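Local coordinates for DNA polymerase III subunit delta (Bacillus subtilis, PDB 3ZH9), which forms part of the clamp-loading complex of DNA replication, where it probably acts as the wrench that opens the ring-shaped beta sliding clamp, at residues L177-L182 with L215-F220; E233-F238 with F332-L337; L261-K266 with E302-I307. All blocks are in the same frame, centred on the assembly; numbering follows the deposited sequence.

Contact 1: residues L177-L182 with L215-F220; sequences LVNGHL and LEQNIF. With SO4 (sulfate ion), chain B.
A polar junction, in which His181 and Asn179 share one carboxylate oxygen of Glu216, ties the loop between helices 168-177 and 182-195 to the first turn of helix 215-227. His181 NE2 donates to Glu216 OE1 at 2.7 Å in a nearly straight bond, with the acceptor in the plane of the imidazole and approached on the syn side of the carboxylate; the two planes are only 24° apart. Asn179 ND2 reaches the same OE1 at 2.9 Å, but from above the carboxylate plane, its amide turned 65° against that group. Glu216 meets both donors with an extended side chain, its CG anti to the backbone N (chi1 178°). The second imidazole nitrogen is occupied too: His181 ND1 bonds to O2 of a sulfate ion, probably from the crystallisation liquor, at 2.9 Å; Ser183 holds the same ion. Donation from both nitrogens is consistent with a protonated ring, which the nearby carboxylate and sulfate would probably stabilise, at least in the crystal. Both donors stand at helix ends: Asn179, with positive phi, is the C-prime residue of a Schellman motif ending helix 168-177, and His181 takes the N-cap position of helix 182-195. Leu177 O adds a contact of 3.7 Å with Gln217 CB. Asn179 also touches Arg288 and Leu291 of helix 286-296, while farther round helix 215-227 Leu215 and Ile219 lean on Leu254 of helix 248-269.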
ATOM      1  N   LEU A 177       7.926 -12.262  -4.989  1.00 29.00           N
ATOM      2  CA  LEU A 177       8.056 -11.831  -6.374  1.00 28.46           C
ATOM      3  C   LEU A 177       7.593 -10.394  -6.568  1.00 29.97           C
ATOM      4  O   LEU A 177       8.142  -9.661  -7.382  1.00 31.48           O
ATOM      5  CB  LEU A 177       7.256 -12.754  -7.306  1.00 25.43           C
ATOM      6  CG  LEU A 177       7.832 -14.147  -7.580  1.00 30.34           C
ATOM      7  CD1 LEU A 177       6.804 -14.999  -8.321  1.00 27.62           C
ATOM      8  CD2 LEU A 177       9.141 -14.074  -8.355  1.00 26.97           C
ATOM      9  N   VAL A 178       6.567  -9.992  -5.829  1.00 30.42           N
ATOM     10  CA  VAL A 178       6.020  -8.665  -6.042  1.00 33.02           C
ATOM     11  C   VAL A 178       6.472  -7.726  -4.940  1.00 37.75           C
ATOM     12  O   VAL A 178       5.936  -6.622  -4.792  1.00 38.91           O
ATOM     13  CB  VAL A 178       4.481  -8.682  -6.179  1.00 27.74           C
ATOM     14  CG1 VAL A 178       4.086  -9.581  -7.366  1.00 33.75           C
ATOM     15  CG2 VAL A 178       3.822  -9.139  -4.886  1.00 29.42           C
ATOM     16  N   ASN A 179       7.477  -8.170  -4.189  1.00 34.53           N
ATOM     17  CA  ASN A 179       8.070  -7.350  -3.132  1.00 38.34           C
ATOM     18  C   ASN A 179       7.049  -6.902  -2.101  1.00 42.14           C
ATOM     19  O   ASN A 179       7.139  -5.787  -1.589  1.00 43.91           O
ATOM     20  CB  ASN A 179       8.747  -6.106  -3.720  1.00 33.44           C
ATOM     21  CG  ASN A 179       9.999  -5.690  -2.939  1.00 44.47           C
ATOM     22  OD1 ASN A 179      10.707  -6.532  -2.393  1.00 51.53           O
ATOM     23  ND2 ASN A 179      10.264  -4.390  -2.882  1.00 38.62           N
ATOM     24  N   GLY A 180       6.060  -7.747  -1.816  1.00 35.88           N
ATOM     25  CA  GLY A 180       5.133  -7.463  -0.735  1.00 36.41           C
ATOM     26  C   GLY A 180       4.007  -6.460  -0.982  1.00 36.97           C
ATOM     27  O   GLY A 180       3.147  -6.299  -0.126  1.00 37.76           O
ATOM     28  N   HIS A 181       3.988  -5.781  -2.125  1.00 36.62           N
ATOM     29  CA  HIS A 181       2.903  -4.821  -2.403  1.00 34.59           C
ATOM     30  C   HIS A 181       1.528  -5.498  -2.451  1.00 40.14           C
ATOM     31  O   HIS A 181       1.321  -6.432  -3.242  1.00 38.41           O
ATOM     32  CB  HIS A 181       3.153  -4.110  -3.729  1.00 33.01           C
ATOM     33  CG  HIS A 181       4.363  -3.236  -3.721  1.00 46.87           C
ATOM     34  ND1 HIS A 181       4.350  -1.953  -3.218  1.00 50.82           N
ATOM     35  CD2 HIS A 181       5.631  -3.465  -4.143  1.00 51.40           C
ATOM     36  CE1 HIS A 181       5.557  -1.425  -3.335  1.00 55.16           C
ATOM     37  NE2 HIS A 181       6.352  -2.320  -3.896  1.00 54.29           N
ATOM     38  N   LEU A 182       0.592  -5.035  -1.621  1.00 38.22           N
ATOM     39  CA  LEU A 182      -0.725  -5.675  -1.544  1.00 39.81           C
ATOM     40  C   LEU A 182      -1.489  -5.515  -2.845  1.00 35.39           C
ATOM     41  O   LEU A 182      -2.168  -6.435  -3.281  1.00 37.93           O
ATOM     42  CB  LEU A 182      -1.562  -5.161  -0.360  1.00 43.04           C
ATOM     43  CG  LEU A 182      -1.035  -5.503   1.045  1.00 47.66           C
ATOM     44  CD1 LEU A 182      -2.090  -5.259   2.149  1.00 41.16           C
ATOM     45  CD2 LEU A 182      -0.509  -6.935   1.113  1.00 36.73           C
ATOM     46  N   LEU A 215      10.396  -5.444 -11.272  1.00 36.23           N
ATOM     47  CA  LEU A 215      11.619  -4.664 -11.468  1.00 44.20           C
ATOM     48  C   LEU A 215      12.217  -4.242 -10.127  1.00 43.75           C
ATOM     49  O   LEU A 215      13.429  -4.336  -9.908  1.00 37.97           O
ATOM     50  CB  LEU A 215      11.310  -3.427 -12.313  1.00 54.54           C
ATOM     51  CG  LEU A 215      12.443  -2.473 -12.704  1.00 58.85           C
ATOM     52  CD1 LEU A 215      13.572  -3.221 -13.390  1.00 58.35           C
ATOM     53  CD2 LEU A 215      11.895  -1.390 -13.620  1.00 55.25           C
ATOM     54  N   GLU A 216      11.352  -3.794  -9.220  1.00 40.53           N
ATOM     55  CA  GLU A 216      11.786  -3.331  -7.911  1.00 40.63           C
ATOM     56  C   GLU A 216      12.353  -4.486  -7.092  1.00 37.15           C
ATOM     57  O   GLU A 216      13.300  -4.317  -6.322  1.00 35.30           O
ATOM     58  CB  GLU A 216      10.622  -2.672  -7.161  1.00 47.68           C
ATOM     59  CG  GLU A 216      10.987  -2.204  -5.760  1.00 61.01           C
ATOM     60  CD  GLU A 216       9.809  -1.600  -5.002  1.00 66.92           C
ATOM     61  OE1 GLU A 216       8.949  -2.373  -4.517  1.00 57.02           O
ATOM     62  OE2 GLU A 216       9.752  -0.353  -4.886  1.00 69.99           O
ATOM     63  N   GLN A 217      11.778  -5.671  -7.251  1.00 36.53           N
ATOM     64  CA  GLN A 217      12.324  -6.835  -6.564  1.00 30.92           C
ATOM     65  C   GLN A 217      13.667  -7.222  -7.185  1.00 39.07           C
ATOM     66  O   GLN A 217      14.622  -7.592  -6.474  1.00 35.59           O
ATOM     67  CB  GLN A 217      11.338  -8.004  -6.614  1.00 34.53           C
ATOM     68  CG  GLN A 217      11.994  -9.359  -6.391  1.00 53.95           C
ATOM     69  CD  GLN A 217      12.408  -9.565  -4.959  1.00 57.55           C
ATOM     70  OE1 GLN A 217      11.911  -8.888  -4.069  1.00 66.16           O
ATOM     71  NE2 GLN A 217      13.321 -10.499  -4.727  1.00 55.41           N
ATOM     72  N   ASN A 218      13.750  -7.128  -8.512  1.00 37.03           N
ATOM     73  CA  ASN A 218      15.011  -7.398  -9.204  1.00 35.64           C
ATOM     74  C   ASN A 218      16.125  -6.467  -8.718  1.00 38.93           C
ATOM     75  O   ASN A 218      17.237  -6.921  -8.428  1.00 42.40           O
ATOM     76  CB  ASN A 218      14.841  -7.314 -10.721  1.00 36.64           C
ATOM     77  CG  ASN A 218      14.390  -8.640 -11.331  1.00 43.93           C
ATOM     78  OD1 ASN A 218      14.907  -9.702 -10.983  1.00 54.49           O
ATOM     79  ND2 ASN A 218      13.411  -8.584 -12.215  1.00 35.63           N
ATOM     80  N   ILE A 219      15.815  -5.175  -8.611  1.00 43.63           N
ATOM     81  CA  ILE A 219      16.767  -4.193  -8.069  1.00 37.93           C
ATOM     82  C   ILE A 219      17.219  -4.597  -6.669  1.00 38.00           C
ATOM     83  O   ILE A 219      18.415  -4.611  -6.371  1.00 38.26           O
ATOM     84  CB  ILE A 219      16.163  -2.765  -8.007  1.00 36.51           C
ATOM     85  CG1 ILE A 219      15.808  -2.256  -9.405  1.00 41.69           C
ATOM     86  CG2 ILE A 219      17.106  -1.800  -7.272  1.00 35.12           C
ATOM     87  CD1 ILE A 219      16.806  -2.636 -10.469  1.00 44.48           C
ATOM     88  N   PHE A 220      16.265  -4.935  -5.803  1.00 39.73           N
ATOM     89  CA  PHE A 220      16.620  -5.396  -4.465  1.00 37.39           C
ATOM     90  C   PHE A 220      17.629  -6.541  -4.540  1.00 30.07           C
ATOM     91  O   PHE A 220      18.666  -6.532  -3.866  1.00 41.57           O
ATOM     92  CB  PHE A 220      15.377  -5.845  -3.675  1.00 37.69           C
ATOM     93  CG  PHE A 220      15.704  -6.419  -2.320  1.00 43.43           C
ATOM     94  CD1 PHE A 220      16.040  -5.586  -1.262  1.00 40.70           C
ATOM     95  CD2 PHE A 220      15.699  -7.787  -2.110  1.00 50.15           C
ATOM     96  CE1 PHE A 220      16.357  -6.108  -0.015  1.00 41.26           C
ATOM     97  CE2 PHE A 220      16.015  -8.312  -0.873  1.00 52.23           C
ATOM     98  CZ  PHE A 220      16.349  -7.469   0.178  1.00 48.49           C
TER
HETATM   99  S   SO4 B1340       0.666  -0.874  -2.465  1.00 77.81           S
HETATM  100  O1  SO4 B1340      -0.262  -1.853  -1.898  1.00 69.94           O
HETATM  101  O2  SO4 B1340       1.979  -1.049  -1.840  1.00 76.12           O
HETATM  102  O3  SO4 B1340       0.149   0.472  -2.203  1.00 84.55           O
HETATM  103  O4  SO4 B1340       0.815  -1.053  -3.909  1.00 74.79           O

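Contact 2: residues E233-F238 with F332-L337; sequences ESLQIF and FLLQLL
Phe238 offers one face of its ring to Leu333, and this CH-pi contact lies at one end of the facing segments of an almost antiparallel pairing of helices 231-243 and 325-338 in the C-terminal helical domain. Leu333 CD1 stands 3.5 Å from the centroid of the Phe238 ring, 16° off the normal and displaced toward the CG and CD2 side. The phenylalanine CG lies anti to the backbone N (chi1 -180°), on the way to the facing helix. An alanine in place of Phe238 would probably leave Leu333 CD1 without the face it rests on, opening a gap between the helices. One turn back, Ser234 OG lies between its backbone N and carbonyl carbon (chi1 68°), where its one proton has the carbonyl oxygens of Arg231, the stronger partner, and Lys230 as acceptors. The same OG touches Leu337 CD2 at 3.6 Å. The other branch, Leu337 CD1, meets Leu235 CD2 at 4.0 Å, the leucines crossing obliquely. The short axes lie 11.6 Å apart, and side-chain tips do the touching. No hydrogen bond crosses, and the hydroxyl is satisfied at its own helix start, which implies that shape fit and apolar burial hold these segments together.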
ATOM      1  N   GLU A 233      26.039 -14.035 -10.636  1.00 71.78           N
ATOM      2  CA  GLU A 233      24.616 -13.944 -10.289  1.00 67.51           C
ATOM      3  C   GLU A 233      24.072 -12.528 -10.485  1.00 60.65           C
ATOM      4  O   GLU A 233      22.959 -12.339 -10.985  1.00 60.40           O
ATOM      5  CB  GLU A 233      24.380 -14.372  -8.838  1.00 75.02           C
ATOM      6  CG  GLU A 233      24.327 -15.876  -8.605  1.00 90.35           C
ATOM      7  CD  GLU A 233      24.160 -16.237  -7.133  1.00102.61           C
ATOM      8  OE1 GLU A 233      24.440 -15.384  -6.264  1.00107.90           O
ATOM      9  OE2 GLU A 233      23.753 -17.380  -6.842  1.00107.81           O
ATOM     10  N   SER A 234      24.863 -11.538 -10.083  1.00 51.46           N
ATOM     11  CA  SER A 234      24.454 -10.148 -10.198  1.00 54.43           C
ATOM     12  C   SER A 234      24.671  -9.576 -11.604  1.00 50.98           C
ATOM     13  O   SER A 234      23.915  -8.708 -12.045  1.00 50.44           O
ATOM     14  CB  SER A 234      25.130  -9.284  -9.124  1.00 56.51           C
ATOM     15  OG  SER A 234      26.521  -9.182  -9.329  1.00 60.02           O
ATOM     16  N   LEU A 235      25.687 -10.057 -12.313  1.00 55.57           N
ATOM     17  CA  LEU A 235      25.848  -9.657 -13.707  1.00 57.35           C
ATOM     18  C   LEU A 235      24.652 -10.166 -14.507  1.00 47.38           C
ATOM     19  O   LEU A 235      24.125  -9.470 -15.373  1.00 54.56           O
ATOM     20  CB  LEU A 235      27.160 -10.186 -14.300  1.00 60.23           C
ATOM     21  CG  LEU A 235      28.453  -9.521 -13.817  1.00 57.77           C
ATOM     22  CD1 LEU A 235      29.652  -9.985 -14.649  1.00 60.38           C
ATOM     23  CD2 LEU A 235      28.334  -8.008 -13.850  1.00 54.49           C
ATOM     24  N   GLN A 236      24.227 -11.384 -14.196  1.00 39.84           N
ATOM     25  CA  GLN A 236      23.071 -11.986 -14.835  1.00 43.81           C
ATOM     26  C   GLN A 236      21.770 -11.222 -14.563  1.00 59.04           C
ATOM     27  O   GLN A 236      20.928 -11.078 -15.453  1.00 58.82           O
ATOM     28  CB  GLN A 236      22.912 -13.430 -14.388  1.00 43.96           C
ATOM     29  CG  GLN A 236      21.776 -14.147 -15.101  1.00 58.30           C
ATOM     30  CD  GLN A 236      22.119 -14.479 -16.543  1.00 72.46           C
ATOM     31  OE1 GLN A 236      23.092 -15.188 -16.818  1.00 72.07           O
ATOM     32  NE2 GLN A 236      21.326 -13.959 -17.474  1.00 73.24           N
ATOM     33  N   ILE A 237      21.595 -10.736 -13.335  1.00 57.92           N
ATOM     34  CA  ILE A 237      20.390  -9.973 -13.028  1.00 54.45           C
ATOM     35  C   ILE A 237      20.377  -8.689 -13.846  1.00 47.08           C
ATOM     36  O   ILE A 237      19.370  -8.348 -14.470  1.00 45.28           O
ATOM     37  CB  ILE A 237      20.247  -9.656 -11.516  1.00 49.97           C
ATOM     38  CG1 ILE A 237      20.001 -10.944 -10.720  1.00 47.50           C
ATOM     39  CG2 ILE A 237      19.100  -8.695 -11.290  1.00 40.42           C
ATOM     40  CD1 ILE A 237      20.290 -10.818  -9.229  1.00 49.40           C
ATOM     41  N   PHE A 238      21.505  -7.985 -13.853  1.00 40.05           N
ATOM     42  CA  PHE A 238      21.604  -6.744 -14.611  1.00 40.14           C
ATOM     43  C   PHE A 238      21.348  -6.961 -16.107  1.00 41.84           C
ATOM     44  O   PHE A 238      20.605  -6.206 -16.736  1.00 46.59           O
ATOM     45  CB  PHE A 238      22.961  -6.066 -14.377  1.00 44.93           C
ATOM     46  CG  PHE A 238      23.128  -4.779 -15.127  1.00 49.19           C
ATOM     47  CD1 PHE A 238      22.106  -3.841 -15.158  1.00 52.00           C
ATOM     48  CD2 PHE A 238      24.306  -4.500 -15.800  1.00 50.60           C
ATOM     49  CE1 PHE A 238      22.249  -2.649 -15.857  1.00 55.03           C
ATOM     50  CE2 PHE A 238      24.462  -3.311 -16.496  1.00 55.47           C
ATOM     51  CZ  PHE A 238      23.433  -2.383 -16.525  1.00 59.60           C
ATOM     52  N   PHE A 332      29.851   1.485 -13.064  1.00 51.70           N
ATOM     53  CA  PHE A 332      29.346   1.604 -11.694  1.00 42.23           C
ATOM     54  C   PHE A 332      29.221   0.245 -10.996  1.00 50.37           C
ATOM     55  O   PHE A 332      29.750   0.038  -9.897  1.00 43.84           O
ATOM     56  CB  PHE A 332      27.990   2.311 -11.690  1.00 39.87           C
ATOM     57  CG  PHE A 332      27.295   2.289 -10.345  1.00 47.32           C
ATOM     58  CD1 PHE A 332      27.733   3.106  -9.304  1.00 44.77           C
ATOM     59  CD2 PHE A 332      26.211   1.449 -10.122  1.00 35.15           C
ATOM     60  CE1 PHE A 332      27.106   3.073  -8.061  1.00 45.57           C
ATOM     61  CE2 PHE A 332      25.570   1.416  -8.881  1.00 38.65           C
ATOM     62  CZ  PHE A 332      26.016   2.230  -7.852  1.00 38.05           C
ATOM     63  N   LEU A 333      28.519  -0.682 -11.639  1.00 46.56           N
ATOM     64  CA  LEU A 333      28.283  -1.980 -11.037  1.00 43.08           C
ATOM     65  C   LEU A 333      29.598  -2.749 -10.864  1.00 52.79           C
ATOM     66  O   LEU A 333      29.787  -3.463  -9.875  1.00 43.71           O
ATOM     67  CB  LEU A 333      27.267  -2.783 -11.865  1.00 55.89           C
ATOM     68  CG  LEU A 333      25.855  -2.174 -11.928  1.00 60.04           C
ATOM     69  CD1 LEU A 333      24.937  -2.944 -12.870  1.00 56.65           C
ATOM     70  CD2 LEU A 333      25.223  -2.091 -10.541  1.00 63.06           C
ATOM     71  N   LEU A 334      30.506  -2.599 -11.827  1.00 57.27           N
ATOM     72  CA  LEU A 334      31.825  -3.220 -11.724  1.00 63.08           C
ATOM     73  C   LEU A 334      32.631  -2.633 -10.556  1.00 60.34           C
ATOM     74  O   LEU A 334      33.188  -3.377  -9.752  1.00 62.30           O
ATOM     75  CB  LEU A 334      32.597  -3.117 -13.048  1.00 65.44           C
ATOM     76  CG  LEU A 334      32.023  -3.970 -14.186  1.00 64.76           C
ATOM     77  CD1 LEU A 334      32.820  -3.794 -15.467  1.00 64.23           C
ATOM     78  CD2 LEU A 334      31.947  -5.447 -13.790  1.00 61.23           C
ATOM     79  N   GLN A 335      32.684  -1.308 -10.456  1.00 58.96           N
ATOM     80  CA  GLN A 335      33.271  -0.669  -9.276  1.00 61.29           C
ATOM     81  C   GLN A 335      32.733  -1.307  -7.986  1.00 61.29           C
ATOM     82  O   GLN A 335      33.509  -1.741  -7.137  1.00 60.80           O
ATOM     83  CB  GLN A 335      33.002   0.839  -9.276  1.00 58.67           C
ATOM     84  N   LEU A 336      31.410  -1.384  -7.853  1.00 58.90           N
ATOM     85  CA  LEU A 336      30.789  -1.976  -6.663  1.00 57.15           C
ATOM     86  C   LEU A 336      31.255  -3.400  -6.392  1.00 62.96           C
ATOM     87  O   LEU A 336      31.326  -3.828  -5.238  1.00 65.91           O
ATOM     88  CB  LEU A 336      29.261  -1.988  -6.777  1.00 53.66           C
ATOM     89  CG  LEU A 336      28.502  -0.667  -6.715  1.00 62.37           C
ATOM     90  CD1 LEU A 336      27.043  -0.923  -6.346  1.00 54.52           C
ATOM     91  CD2 LEU A 336      29.153   0.263  -5.713  1.00 69.06           C
ATOM     92  N   LEU A 337      31.545  -4.142  -7.455  1.00 63.99           N
ATOM     93  CA  LEU A 337      31.894  -5.555  -7.324  1.00 67.87           C
ATOM     94  C   LEU A 337      33.345  -5.776  -6.888  1.00 79.75           C
ATOM     95  O   LEU A 337      33.644  -6.733  -6.167  1.00 81.36           O
ATOM     96  CB  LEU A 337      31.603  -6.294  -8.627  1.00 57.53           C
ATOM     97  CG  LEU A 337      30.124  -6.542  -8.908  1.00 57.39           C
ATOM     98  CD1 LEU A 337      29.879  -6.580 -10.414  1.00 60.02           C
ATOM     99  CD2 LEU A 337      29.649  -7.835  -8.223  1.00 47.30           C
TER

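Contact 3: residues L261-K266 with E302-I307; sequences LILQTK and EELRLI
Ile262 is the first residue along 261-266 to reach the facing helix: its CG2 lies 3.8 Å from Leu304 CD1 and equally near Leu304 CD2, so the methyl sits against the fork of the leucine, the two side chains crossing at about a right angle. Leu263 comes next, partly exposed. Its CG is anti to the backbone N (chi1 -178°), and beyond it CD1 comes to 3.7 Å from Leu304 CB, the two leucines sliding past each other in opposite directions; the same CD1 approaches Arg305 CG more loosely, at 4.4 Å. Here one knob-into-hole fit joins two roughly antiparallel helices, their axes 9.9 Å apart at closest and their directions 150° from each other. Leu304 is the knob, and Phe259, Ile262, Leu263 and Lys266 of helix 248-269 frame its hole. Thr265 faces elsewhere, touching Ile278, Leu282 and Met293, and its OG1 bonds at 3.0 Å to Leu261 O, which its own backbone N reaches from the opposite face of the carbonyl plane. Lys266 closes the hole with its aliphatic stem, CD lying 3.8 Å from Leu304 CD1. Its chain is extended as far as CE and then bends at chi4 (66°), carrying NZ to hydrogen bonds with the carbonyl oxygens of Phe299 and Ala296, where the C-terminal end of helix 286-296 would probably favour the positive charge.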
ATOM      1  N   LEU A 261      17.151   4.801   0.529  1.00 26.49           N
ATOM      2  CA  LEU A 261      16.379   4.135   1.572  1.00 28.48           C
ATOM      3  C   LEU A 261      17.257   3.406   2.588  1.00 26.51           C
ATOM      4  O   LEU A 261      16.992   3.449   3.790  1.00 26.78           O
ATOM      5  CB  LEU A 261      15.408   3.138   0.954  1.00 25.90           C
ATOM      6  CG  LEU A 261      14.494   2.420   1.942  1.00 28.14           C
ATOM      7  CD1 LEU A 261      13.692   3.387   2.807  1.00 29.62           C
ATOM      8  CD2 LEU A 261      13.577   1.450   1.182  1.00 31.01           C
ATOM      9  N   ILE A 262      18.278   2.700   2.106  1.00 22.36           N
ATOM     10  CA  ILE A 262      19.172   1.984   3.016  1.00 26.83           C
ATOM     11  C   ILE A 262      19.878   2.962   3.957  1.00 24.29           C
ATOM     12  O   ILE A 262      19.925   2.765   5.172  1.00 30.97           O
ATOM     13  CB  ILE A 262      20.218   1.163   2.222  1.00 29.61           C
ATOM     14  CG1 ILE A 262      19.519   0.009   1.499  1.00 29.95           C
ATOM     15  CG2 ILE A 262      21.281   0.595   3.151  1.00 23.23           C
ATOM     16  CD1 ILE A 262      20.330  -0.541   0.359  1.00 28.90           C
ATOM     17  N   LEU A 263      20.400   4.043   3.397  1.00 25.89           N
ATOM     18  CA  LEU A 263      21.080   5.053   4.219  1.00 22.12           C
ATOM     19  C   LEU A 263      20.140   5.621   5.299  1.00 28.83           C
ATOM     20  O   LEU A 263      20.504   5.691   6.465  1.00 26.19           O
ATOM     21  CB  LEU A 263      21.624   6.186   3.337  1.00 20.70           C
ATOM     22  CG  LEU A 263      22.390   7.268   4.120  1.00 24.97           C
ATOM     23  CD1 LEU A 263      23.797   6.771   4.460  1.00 25.37           C
ATOM     24  CD2 LEU A 263      22.445   8.535   3.350  1.00 22.08           C
ATOM     25  N   GLN A 264      18.927   6.017   4.911  1.00 22.89           N
ATOM     26  CA  GLN A 264      17.944   6.528   5.882  1.00 24.02           C
ATOM     27  C   GLN A 264      17.608   5.509   6.983  1.00 36.04           C
ATOM     28  O   GLN A 264      17.580   5.823   8.176  1.00 31.84           O
ATOM     29  CB  GLN A 264      16.657   6.902   5.161  1.00 23.66           C
ATOM     30  CG  GLN A 264      16.746   8.181   4.339  1.00 28.39           C
ATOM     31  CD  GLN A 264      15.551   8.324   3.425  1.00 34.83           C
ATOM     32  OE1 GLN A 264      15.132   7.362   2.782  1.00 34.63           O
ATOM     33  NE2 GLN A 264      14.993   9.518   3.367  1.00 34.84           N
ATOM     34  N   THR A 265      17.311   4.292   6.557  1.00 31.25           N
ATOM     35  CA  THR A 265      16.983   3.226   7.478  1.00 33.23           C
ATOM     36  C   THR A 265      18.152   2.951   8.445  1.00 32.37           C
ATOM     37  O   THR A 265      17.952   2.821   9.659  1.00 32.70           O
ATOM     38  CB  THR A 265      16.593   1.961   6.691  1.00 33.17           C
ATOM     39  OG1 THR A 265      15.391   2.227   5.949  1.00 34.71           O
ATOM     40  CG2 THR A 265      16.324   0.836   7.634  1.00 41.07           C
ATOM     41  N   LYS A 266      19.370   2.880   7.913  1.00 27.54           N
ATOM     42  CA  LYS A 266      20.553   2.641   8.747  1.00 34.13           C
ATOM     43  C   LYS A 266      20.710   3.750   9.787  1.00 34.90           C
ATOM     44  O   LYS A 266      20.995   3.492  10.948  1.00 30.46           O
ATOM     45  CB  LYS A 266      21.819   2.541   7.881  1.00 28.70           C
ATOM     46  CG  LYS A 266      23.073   2.118   8.634  1.00 31.55           C
ATOM     47  CD  LYS A 266      24.303   2.196   7.722  1.00 30.32           C
ATOM     48  CE  LYS A 266      25.541   1.578   8.369  1.00 34.30           C
ATOM     49  NZ  LYS A 266      25.435   0.104   8.576  1.00 25.56           N
ATOM     50  N   GLU A 302      29.819   5.323   5.287  1.00 29.09           N
ATOM     51  CA  GLU A 302      30.699   5.947   4.301  1.00 31.43           C
ATOM     52  C   GLU A 302      30.549   5.342   2.905  1.00 30.01           C
ATOM     53  O   GLU A 302      30.574   6.063   1.914  1.00 33.42           O
ATOM     54  CB  GLU A 302      32.177   5.911   4.737  1.00 33.20           C
ATOM     55  CG  GLU A 302      33.094   6.409   3.619  1.00 52.48           C
ATOM     56  CD  GLU A 302      34.578   6.403   3.964  1.00 75.84           C
ATOM     57  OE1 GLU A 302      34.971   5.808   4.997  1.00 87.86           O
ATOM     58  OE2 GLU A 302      35.355   7.000   3.186  1.00 74.45           O
ATOM     59  N   GLU A 303      30.395   4.025   2.814  1.00 33.70           N
ATOM     60  CA  GLU A 303      30.129   3.407   1.510  1.00 38.02           C
ATOM     61  C   GLU A 303      28.843   3.957   0.890  1.00 32.85           C
ATOM     62  O   GLU A 303      28.792   4.308  -0.290  1.00 31.66           O
ATOM     63  CB  GLU A 303      29.958   1.905   1.651  1.00 39.84           C
ATOM     64  CG  GLU A 303      31.222   1.125   1.932  1.00 56.30           C
ATOM     65  CD  GLU A 303      30.941  -0.375   1.990  1.00 69.76           C
ATOM     66  OE1 GLU A 303      30.507  -0.869   3.062  1.00 53.24           O
ATOM     67  OE2 GLU A 303      31.123  -1.050   0.950  1.00 79.97           O
ATOM     68  N   LEU A 304      27.795   4.006   1.702  1.00 28.85           N
ATOM     69  CA  LEU A 304      26.483   4.414   1.220  1.00 26.62           C
ATOM     70  C   LEU A 304      26.516   5.841   0.693  1.00 25.01           C
ATOM     71  O   LEU A 304      25.940   6.132  -0.335  1.00 33.15           O
ATOM     72  CB  LEU A 304      25.449   4.252   2.345  1.00 23.44           C
ATOM     73  CG  LEU A 304      25.126   2.790   2.686  1.00 29.11           C
ATOM     74  CD1 LEU A 304      24.309   2.667   3.975  1.00 21.27           C
ATOM     75  CD2 LEU A 304      24.404   2.087   1.494  1.00 25.09           C
ATOM     76  N   ARG A 305      27.207   6.728   1.405  1.00 28.47           N
ATOM     77  CA  ARG A 305      27.365   8.101   0.960  1.00 28.74           C
ATOM     78  C   ARG A 305      28.102   8.193  -0.373  1.00 26.82           C
ATOM     79  O   ARG A 305      27.726   8.976  -1.226  1.00 34.84           O
ATOM     80  CB  ARG A 305      28.106   8.932   2.014  1.00 27.97           C
ATOM     81  CG  ARG A 305      27.272   9.231   3.238  1.00 29.76           C
ATOM     82  CD  ARG A 305      28.159   9.736   4.373  1.00 30.31           C
ATOM     83  NE  ARG A 305      27.392  10.151   5.553  1.00 26.46           N
ATOM     84  CZ  ARG A 305      27.946  10.432   6.731  1.00 30.87           C
ATOM     85  NH1 ARG A 305      29.260  10.310   6.887  1.00 28.65           N
ATOM     86  NH2 ARG A 305      27.196  10.817   7.754  1.00 26.89           N
ATOM     87  N   LEU A 306      29.163   7.408  -0.535  1.00 26.53           N
ATOM     88  CA  LEU A 306      29.905   7.344  -1.794  1.00 29.52           C
ATOM     89  C   LEU A 306      29.018   6.810  -2.911  1.00 30.46           C
ATOM     90  O   LEU A 306      28.963   7.381  -4.002  1.00 37.36           O
ATOM     91  CB  LEU A 306      31.120   6.419  -1.646  1.00 36.90           C
ATOM     92  CG  LEU A 306      32.111   6.876  -0.571  1.00 57.44           C
ATOM     93  CD1 LEU A 306      33.205   5.838  -0.310  1.00 60.93           C
ATOM     94  CD2 LEU A 306      32.724   8.235  -0.938  1.00 64.64           C
ATOM     95  N   ILE A 307      28.314   5.717  -2.625  1.00 30.15           N
ATOM     96  CA  ILE A 307      27.483   5.080  -3.638  1.00 31.89           C
ATOM     97  C   ILE A 307      26.413   6.062  -4.100  1.00 34.30           C
ATOM     98  O   ILE A 307      26.187   6.243  -5.290  1.00 33.30           O
ATOM     99  CB  ILE A 307      26.866   3.758  -3.128  1.00 28.98           C
ATOM    100  CG1 ILE A 307      27.956   2.673  -3.070  1.00 26.30           C
ATOM    101  CG2 ILE A 307      25.720   3.304  -4.046  1.00 28.21           C
ATOM    102  CD1 ILE A 307      27.588   1.439  -2.213  1.00 24.81           C
TER

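Overall arrangement
Of the three, contact 1 is the most buried and the nearest to the chain's centre. Contacts 2 and 3 lie farther out, are partly exposed, and pair helices through apolar groups without a hydrogen bond across. No helix is shared by two contacts, but neighbouring helices link them: contact 3 is nested within the chain loop that contact 2 closes, and the two touch where Leu336 and Phe332 meet Ile307. Contact 1 precedes both in sequence and meets contact 2 through Asn218 and Ile237, again on consecutive helices, but stays about 7 Å from contact 3 at the nearest atoms. In these three, the polar contact is the loop-to-helix joint, although it is the deepest.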